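Local coordinates for lipolytic protein G-D-S-L family (Veillonella parvula DSM 2008, PDB 4RW0), which probably hydrolyses ester bonds of lipid or other acylated substrates, as a GDSL-type member of the SGNH hydrolase clan, at residues M51-N54 with I55-W58; D84-Y87 with V88-L92; Q112-S115 with D116-G119; R169-R172 with L173-Y176. All blocks are in the same frame, centred on the assembly; numbering follows the deposited sequence.

Contact 1: residues M51-N54 with I55-W58; sequences MIYN and IENW
Residues 51-58 form regular alpha-helix, and the four bonds from the amides of Ile-55 to Trp-58 back to the carbonyls of Met-51 to Asn-54 run i+4 to i, Glu-56 N meeting Ile-52 O at 2.8 Å. The helix, 48-59, packs on the parallel sheet of the SGNH hydrolase fold: Ile-55 touches Phe-9 and Leu-72 of two strands, and also Leu-98 of helix 85-100. On this inner face the selenomethionine Met-51 brings its CG to 4.0 Å from Ile-55 CD1, an apolar contact. Away from the sheet the contacts turn partly polar. Glu-56 has CG beside its backbone N (chi1 -64°), and from there its extended chain runs back over the preceding turn. Its carboxylate divides between two neighbours: OE1 sits at the edge of the Tyr-53 ring, 3.6 Å from Tyr-53 CD1, while OE2 approaches Ile-52 CG2, also at 3.6 Å. Ring and carboxylate planes are 44° apart, which excludes a flat stack. An alanine in place of Glu-56 would remove the carboxylate, and the Tyr-53 edge and the Ile-52 methyl would probably lose their shared neighbour. Asn-54 gives its ND2 to Glu-43. Its other amide atom, OD1, takes part in a water bridge: the water accepts from Asn-57 ND2 at 3.0 Å and donates a weak bond to Asn-54 OD1 at 3.3 Å.

Contact 2: residues D84-Y87 with V88-L92; sequences DSTY and VYKTL
Two torsions set Tyr-87 against Thr-91: the tyrosine ring leaves with CG beside its own carbonyl carbon (chi1 170°), and the threonine carries OG1 beside its backbone N (chi1 -48°), facing back down helix 85-100. The hydroxyl therefore lies over one face of the ring, offset toward the rim, with OG1 3.3 Å from Tyr-87 CE1. Its proton goes to the backbone, since Thr-91 OG1 donates to Tyr-87 O at 2.7 Å. The same oxygen accepts the helical bond from Thr-91 N at 3.0 Å, and the two donors arrive from opposite faces of the carbonyl plane, so one acceptor is gripped twice and the buried hydroxyl is satisfied. Asp-84 is the N-cap that starts this helix, which flanks the parallel sheet of the SGNH hydrolase fold: Asp-84 OD1 accepts from Tyr-87 N at 3.0 Å in a nearly straight bond (168°). On the exposed side the Thr-86 methyl runs alongside the bent Lys-90 chain, CG2 to CE 3.9 Å. Ser-85 OG is hydrogen-bonded to Glu-126 of helix 120-138, whose Val-127 also meets Val-88. Asp-78 of helix 76-80 touches both Tyr-87 and Val-88, while Thr-91 and Leu-92 pack against helix 48-59.

Contact 3: residues Q112-S115 with D116-G119; sequences QIDS and DMDG
Gln-112 and the selenomethionine Met-117 form the close-packed half of this loop, which makes two successive type I beta turns, 113-116 and 116-119. Met-117 is bent at both chi2 (-62°) and chi3, which folds its end back over the first turn. There its SE comes to 3.2 Å from Ile-113 O, and its CE to 3.4 Å from Gln-112 NE2. Ile-113 O also closes the first turn, accepting from Asp-116 N at 3.2 Å, with the donor well above the carbonyl plane. The selenium lies 3.8 Å from both Gln-112 CB and CG, so SE and CE of Met-117 lie along the glutamine chain from CB to NE2. Gln-112 NE2 in turn donates to Asp-114 OD1 at 3.0 Å, from above the carboxylate plane, a second link that ties the start of the loop to the turn. A leucine in place of Gln-112 would probably leave the Asp-114 carboxylate without this donor and free to turn. The looser side is that of exposed Ser-115, which adds little side-chain contact to the turn, its OG being hydrogen-bonded instead to Glu-163. Asp-116 OD2 accepts from Leu-120 N, the first residue of helix 120-138. The loop thus joins strand 104-108 to helix 120-138, Gln-112 and Met-117 resting on Tyr-146 and Phe-150 of helix 145-154 and Ile-113 on helices 120-138 and 76-80.

Contact 4: residues R169-R172 with L173-Y176; sequences RGYR and LMAY. With GOL (glycerol), chain C.
Arg-172 and Tyr-176 lie side by side, one turn apart on helix 168-182, and grip a glycerol probably left from the crystallisation liquor. Traced from its root, Arg-172 has CB 3.8 Å from Tyr-176 OH. CG stands beside the backbone N (chi1 -65°), which sends the chain along the tyrosine, and CD is again near the phenol oxygen, with glycerol O3 close by. A bend at chi3, about the CG-CD bond, turns NE toward the glycerol, where it gives a weak bond to O3 at 3.0 Å. At the tip, Arg-172 NH2 donates to glycerol O2 at 2.9 Å in a straighter bond (166°). Arg-169 CA sits over one face of this guanidinium. Tyr-176 OH is hydrogen-bonded to glycerol O3 at 3.0 Å. Arg-172 O lies over the centre of one face of the Tyr-176 ring, and Tyr-176 N donates to that same oxygen at 3.0 Å. On the buried side, Met-174, a selenomethionine, makes an oblique Met-aromatic contact, its SE 5.1 Å from the centroid of the Tyr-171 ring. Tyr-171 OH is hydrogen-bonded to Tyr-17 O, and Arg-169 NH1 to Ile-158 O. Three bonds, one of them weak, from two side chains thus hold two neighbouring glycerol hydroxyls: this surface of the helix can accommodate a small polyol, although its presence is no evidence for a substrate site.

In the fold
Contacts 1 and 2 are the only pair that touch: their helices meet through Ile-52 CD1 and Thr-91 O at 3.6 Å and through Met-51 CE and Leu-92 CD2 at 3.8 Å, although the centres are 17 Å apart. Contact 4 lies across the chain's centre from both. Contacts 3 and 4 come within about 9 Å at their nearest atoms, and helix 145-154 packs against each. The sodium ion, bound by Asp-30, Ile-33 and Val-36, is about 12 Å from the Ala-175 side chain. The family's GDS signature begins at the end of strand 4-10, whose Phe-9 contact 1 touches, and contact 4 follows Pro-166 and Asn-167, which probably belong to the family's later conserved block.

Contact 1: residues M51-N54 with I55-W58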
# COMPACT_ATOMS: atom_id res chain seq x y z
N MSE A 51 8.85 8.19 1.16
CA MSE A 51 8.56 7.26 0.04
C MSE A 51 8.87 7.89 -1.32
O MSE A 51 9.31 7.24 -2.21
CB MSE A 51 7.09 6.79 0.07
CG MSE A 51 6.76 5.82 -1.08
SE MSE A 51 4.89 5.07 -1.01
CE MSE A 51 3.98 6.70 -1.61
N ILE A 52 8.51 9.14 -1.52
CA ILE A 52 8.91 9.89 -2.73
C ILE A 52 10.38 9.80 -2.96
O ILE A 52 10.85 9.51 -4.09
CB ILE A 52 8.40 11.36 -2.68
CG1 ILE A 52 6.89 11.34 -2.80
CG2 ILE A 52 9.00 12.19 -3.83
CD1 ILE A 52 6.19 12.64 -2.54
N TYR A 53 11.15 10.02 -1.92
CA TYR A 53 12.60 9.87 -2.07
C TYR A 53 13.01 8.46 -2.53
O TYR A 53 13.88 8.28 -3.40
CB TYR A 53 13.37 10.25 -0.80
CG TYR A 53 13.13 11.66 -0.28
CD1 TYR A 53 12.80 12.75 -1.13
CD2 TYR A 53 13.17 11.91 1.08
CE1 TYR A 53 12.54 14.02 -0.61
CE2 TYR A 53 12.90 13.18 1.61
CZ TYR A 53 12.63 14.25 0.75
OH TYR A 53 12.34 15.41 1.40
N ASN A 54 12.37 7.43 -1.95
CA ASN A 54 12.64 6.06 -2.40
C ASN A 54 12.32 5.85 -3.84
O ASN A 54 13.04 5.18 -4.56
CB ASN A 54 11.93 5.05 -1.53
CG ASN A 54 12.47 5.04 -0.09
OD1 ASN A 54 13.61 5.38 0.16
ND2 ASN A 54 11.67 4.58 0.81
N ILE A 55 11.19 6.43 -4.28
CA ILE A 55 10.78 6.27 -5.65
C ILE A 55 11.77 6.97 -6.58
O ILE A 55 12.12 6.46 -7.62
CB ILE A 55 9.36 6.83 -5.85
CG1 ILE A 55 8.38 5.99 -5.09
CG2 ILE A 55 8.95 6.80 -7.27
CD1 ILE A 55 6.99 6.63 -5.02
N GLU A 56 12.20 8.15 -6.18
CA GLU A 56 13.18 8.91 -7.03
C GLU A 56 14.45 8.15 -7.11
O GLU A 56 15.06 8.06 -8.19
CB GLU A 56 13.50 10.29 -6.44
CG GLU A 56 12.34 11.28 -6.36
CD GLU A 56 12.63 12.54 -5.47
OE1 GLU A 56 13.59 12.48 -4.65
OE2 GLU A 56 11.84 13.55 -5.53
N ASN A 57 14.91 7.57 -6.00
CA ASN A 57 16.25 6.90 -6.05
C ASN A 57 16.18 5.66 -6.92
O ASN A 57 17.12 5.33 -7.64
CB ASN A 57 16.74 6.52 -4.64
CG ASN A 57 16.96 7.74 -3.74
OD1 ASN A 57 17.18 8.86 -4.22
ND2 ASN A 57 16.81 7.55 -2.44
N TRP A 58 15.04 5.00 -6.93
CA TRP A 58 14.88 3.89 -7.87
C TRP A 58 14.71 4.39 -9.30
O TRP A 58 15.28 3.85 -10.26
CB TRP A 58 13.64 3.01 -7.46
CG TRP A 58 13.13 2.14 -8.57
CD1 TRP A 58 13.67 0.99 -8.97
CD2 TRP A 58 12.04 2.40 -9.44
NE1 TRP A 58 13.00 0.50 -10.05
CE2 TRP A 58 11.95 1.34 -10.33
CE3 TRP A 58 11.12 3.43 -9.54
CZ2 TRP A 58 11.04 1.29 -11.35
CZ3 TRP A 58 10.11 3.35 -10.54
CH2 TRP A 58 10.12 2.33 -11.46
O HOH W 1 16.30 4.69 -1.68

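Contact 2: residues D84-Y87 with V88-L92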
# COMPACT_ATOMS: atom_id res chain seq x y z
N ASP A 84 -2.59 16.35 8.53
CA ASP A 84 -3.98 16.21 8.15
C ASP A 84 -4.11 15.55 6.77
O ASP A 84 -3.11 15.36 6.06
CB ASP A 84 -4.70 17.57 8.28
CG ASP A 84 -4.29 18.59 7.21
OD1 ASP A 84 -3.75 18.24 6.14
OD2 ASP A 84 -4.53 19.78 7.45
N SER A 85 -5.35 15.21 6.42
CA SER A 85 -5.70 14.50 5.23
C SER A 85 -5.35 15.24 3.97
O SER A 85 -5.09 14.64 2.93
CB SER A 85 -7.20 14.21 5.17
OG SER A 85 -7.94 15.40 5.28
N THR A 86 -5.38 16.56 4.05
CA THR A 86 -4.98 17.35 2.88
C THR A 86 -3.47 17.19 2.55
O THR A 86 -3.11 16.96 1.40
CB THR A 86 -5.38 18.84 3.05
OG1 THR A 86 -6.82 18.90 3.15
CG2 THR A 86 -4.91 19.62 1.84
N TYR A 87 -2.63 17.27 3.57
CA TYR A 87 -1.21 17.09 3.37
C TYR A 87 -0.92 15.66 2.81
O TYR A 87 -0.17 15.47 1.81
CB TYR A 87 -0.43 17.33 4.66
CG TYR A 87 1.00 16.89 4.49
CD1 TYR A 87 1.92 17.68 3.76
CD2 TYR A 87 1.43 15.66 4.97
CE1 TYR A 87 3.22 17.25 3.55
CE2 TYR A 87 2.73 15.22 4.77
CZ TYR A 87 3.63 16.01 4.07
OH TYR A 87 4.92 15.54 3.80
N VAL A 88 -1.51 14.65 3.47
CA VAL A 88 -1.27 13.25 3.13
C VAL A 88 -1.70 12.95 1.74
O VAL A 88 -0.91 12.42 0.91
CB VAL A 88 -1.87 12.29 4.19
CG1 VAL A 88 -1.67 10.85 3.77
CG2 VAL A 88 -1.14 12.51 5.48
N TYR A 89 -2.93 13.38 1.40
CA TYR A 89 -3.43 13.18 0.06
C TYR A 89 -2.60 13.87 -1.02
O TYR A 89 -2.28 13.25 -2.04
CB TYR A 89 -4.93 13.56 -0.06
CG TYR A 89 -5.45 13.62 -1.49
CD1 TYR A 89 -5.70 12.47 -2.20
CD2 TYR A 89 -5.74 14.84 -2.10
CE1 TYR A 89 -6.13 12.52 -3.48
CE2 TYR A 89 -6.19 14.90 -3.39
CZ TYR A 89 -6.37 13.74 -4.06
OH TYR A 89 -6.82 13.74 -5.33
N LYS A 90 -2.26 15.12 -0.80
CA LYS A 90 -1.50 15.90 -1.80
C LYS A 90 -0.14 15.27 -2.07
O LYS A 90 0.33 15.22 -3.23
CB LYS A 90 -1.24 17.34 -1.30
CG LYS A 90 -2.18 18.43 -1.82
CD LYS A 90 -3.57 17.93 -2.27
CE LYS A 90 -4.69 18.96 -2.01
NZ LYS A 90 -4.26 20.39 -2.18
N THR A 91 0.50 14.81 -1.00
CA THR A 91 1.85 14.26 -1.14
C THR A 91 1.75 12.91 -1.85
O THR A 91 2.62 12.59 -2.69
CB THR A 91 2.49 14.20 0.21
OG1 THR A 91 2.32 15.45 0.88
CG2 THR A 91 3.89 13.79 0.11
N LEU A 92 0.72 12.09 -1.56
CA LEU A 92 0.51 10.84 -2.30
C LEU A 92 0.27 11.06 -3.78
O LEU A 92 0.83 10.38 -4.63
CB LEU A 92 -0.68 10.10 -1.69
CG LEU A 92 -0.32 9.36 -0.37
CD1 LEU A 92 -1.60 8.84 0.28
CD2 LEU A 92 0.64 8.18 -0.65

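Contact 3: residues Q112-S115 with D116-G119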
# COMPACT_ATOMS: atom_id res chain seq x y z
N GLN A 112 -6.80 0.68 8.91
CA GLN A 112 -7.25 1.55 9.98
C GLN A 112 -6.27 1.79 11.10
O GLN A 112 -5.41 0.96 11.39
CB GLN A 112 -8.57 1.00 10.56
CG GLN A 112 -8.37 -0.19 11.50
CD GLN A 112 -9.60 -1.11 11.51
OE1 GLN A 112 -10.02 -1.63 10.47
NE2 GLN A 112 -10.13 -1.37 12.69
N ILE A 113 -6.43 2.92 11.76
CA ILE A 113 -5.71 3.22 12.98
C ILE A 113 -6.62 2.74 14.13
O ILE A 113 -7.55 3.46 14.57
CB ILE A 113 -5.31 4.72 13.04
CG1 ILE A 113 -4.34 5.02 11.87
CG2 ILE A 113 -4.62 5.01 14.38
CD1 ILE A 113 -3.69 6.34 11.91
N ASP A 114 -6.36 1.51 14.58
CA ASP A 114 -7.24 0.76 15.48
C ASP A 114 -7.22 1.28 16.90
O ASP A 114 -8.07 0.97 17.68
CB ASP A 114 -6.86 -0.74 15.50
CG ASP A 114 -8.03 -1.65 15.98
OD1 ASP A 114 -9.17 -1.39 15.52
OD2 ASP A 114 -7.81 -2.61 16.78
N SER A 115 -6.22 2.05 17.26
CA SER A 115 -6.18 2.67 18.57
C SER A 115 -7.02 3.93 18.69
O SER A 115 -7.06 4.48 19.77
CB SER A 115 -4.73 3.12 18.86
OG SER A 115 -4.32 3.93 17.76
N ASP A 116 -7.56 4.48 17.60
CA ASP A 116 -8.26 5.77 17.64
C ASP A 116 -9.31 5.85 16.53
O ASP A 116 -9.22 6.66 15.59
CB ASP A 116 -7.22 6.92 17.52
CG ASP A 116 -7.80 8.28 17.93
OD1 ASP A 116 -8.83 8.33 18.61
OD2 ASP A 116 -7.21 9.29 17.54
N MSE A 117 -10.29 4.96 16.62
CA MSE A 117 -11.26 4.83 15.57
C MSE A 117 -12.15 6.07 15.44
O MSE A 117 -12.78 6.25 14.39
CB MSE A 117 -12.04 3.52 15.74
CG MSE A 117 -11.13 2.26 15.54
SE MSE A 117 -10.40 2.24 13.69
CE MSE A 117 -11.92 1.57 12.68
N ASP A 118 -12.19 6.94 16.44
CA ASP A 118 -13.02 8.18 16.38
C ASP A 118 -12.22 9.43 16.20
O ASP A 118 -12.83 10.50 16.13
CB ASP A 118 -13.83 8.40 17.67
CG ASP A 118 -14.83 7.31 17.91
OD1 ASP A 118 -15.38 6.79 16.91
OD2 ASP A 118 -15.07 6.98 19.09
N GLY A 119 -10.89 9.32 16.18
CA GLY A 119 -9.99 10.47 15.97
C GLY A 119 -9.12 10.30 14.72
O GLY A 119 -9.54 10.57 13.60

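Contact 4: residues R169-R172 with L173-Y176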
# COMPACT_ATOMS: atom_id res chain seq x y z
N ARG A 169 -2.61 -13.24 10.12
CA ARG A 169 -3.94 -13.42 9.50
C ARG A 169 -4.31 -12.22 8.70
O ARG A 169 -4.83 -12.33 7.61
CB ARG A 169 -5.02 -13.76 10.57
CG ARG A 169 -6.44 -13.86 9.96
CD ARG A 169 -7.56 -14.21 10.94
NE ARG A 169 -7.42 -15.56 11.45
CZ ARG A 169 -6.90 -15.88 12.58
NH1 ARG A 169 -6.48 -14.97 13.43
NH2 ARG A 169 -6.80 -17.17 12.87
N GLY A 170 -4.03 -11.05 9.25
CA GLY A 170 -4.34 -9.81 8.56
C GLY A 170 -3.55 -9.70 7.26
O GLY A 170 -4.06 -9.28 6.28
N TYR A 171 -2.28 -10.14 7.29
CA TYR A 171 -1.47 -10.13 6.03
C TYR A 171 -2.00 -11.14 5.00
O TYR A 171 -2.00 -10.84 3.79
CB TYR A 171 -0.01 -10.37 6.35
CG TYR A 171 0.74 -9.15 6.89
CD1 TYR A 171 0.70 -7.98 6.20
CD2 TYR A 171 1.47 -9.18 8.07
CE1 TYR A 171 1.34 -6.84 6.67
CE2 TYR A 171 2.18 -8.05 8.56
CZ TYR A 171 2.10 -6.88 7.83
OH TYR A 171 2.76 -5.71 8.16
N ARG A 172 -2.52 -12.32 5.44
CA ARG A 172 -3.09 -13.24 4.46
C ARG A 172 -4.32 -12.62 3.79
O ARG A 172 -4.43 -12.66 2.54
CB ARG A 172 -3.46 -14.59 5.08
CG ARG A 172 -2.31 -15.39 5.59
CD ARG A 172 -2.72 -16.85 5.82
NE ARG A 172 -3.72 -16.96 6.88
CZ ARG A 172 -3.48 -17.01 8.17
NH1 ARG A 172 -2.24 -17.06 8.66
NH2 ARG A 172 -4.50 -17.14 9.01
N LEU A 173 -5.22 -12.02 4.58
CA LEU A 173 -6.42 -11.42 4.02
C LEU A 173 -6.08 -10.28 3.04
O LEU A 173 -6.70 -10.12 2.00
CB LEU A 173 -7.34 -10.92 5.12
CG LEU A 173 -7.95 -12.03 6.02
CD1 LEU A 173 -8.81 -11.48 7.16
CD2 LEU A 173 -8.77 -13.01 5.21
N MSE A 174 -5.04 -9.52 3.37
CA MSE A 174 -4.59 -8.42 2.47
C MSE A 174 -4.08 -9.01 1.21
O MSE A 174 -4.39 -8.53 0.17
CB MSE A 174 -3.53 -7.57 3.21
CG MSE A 174 -4.05 -6.67 4.28
SE MSE A 174 -2.55 -5.70 5.15
CE MSE A 174 -2.04 -4.42 3.71
N ALA A 175 -3.31 -10.09 1.28
CA ALA A 175 -2.75 -10.74 0.08
C ALA A 175 -3.86 -11.20 -0.85
O ALA A 175 -3.79 -10.97 -2.04
CB ALA A 175 -1.89 -11.96 0.49
N TYR A 176 -4.89 -11.82 -0.30
CA TYR A 176 -6.06 -12.24 -1.11
C TYR A 176 -6.72 -11.08 -1.79
O TYR A 176 -7.01 -11.13 -3.00
CB TYR A 176 -7.08 -13.06 -0.30
CG TYR A 176 -6.50 -14.16 0.52
CD1 TYR A 176 -5.40 -14.86 0.09
CD2 TYR A 176 -7.10 -14.56 1.69
CE1 TYR A 176 -4.85 -15.89 0.85
CE2 TYR A 176 -6.58 -15.59 2.44
CZ TYR A 176 -5.45 -16.23 2.02
OH TYR A 176 -4.92 -17.25 2.78
C1 GOL C . -9.15 -16.38 7.21
O1 GOL C . -9.45 -15.89 8.54
C2 GOL C . -7.98 -17.40 7.12
O2 GOL C . -7.29 -17.54 8.39
C3 GOL C . -7.04 -16.97 5.96
O3 GOL C . -6.17 -18.00 5.40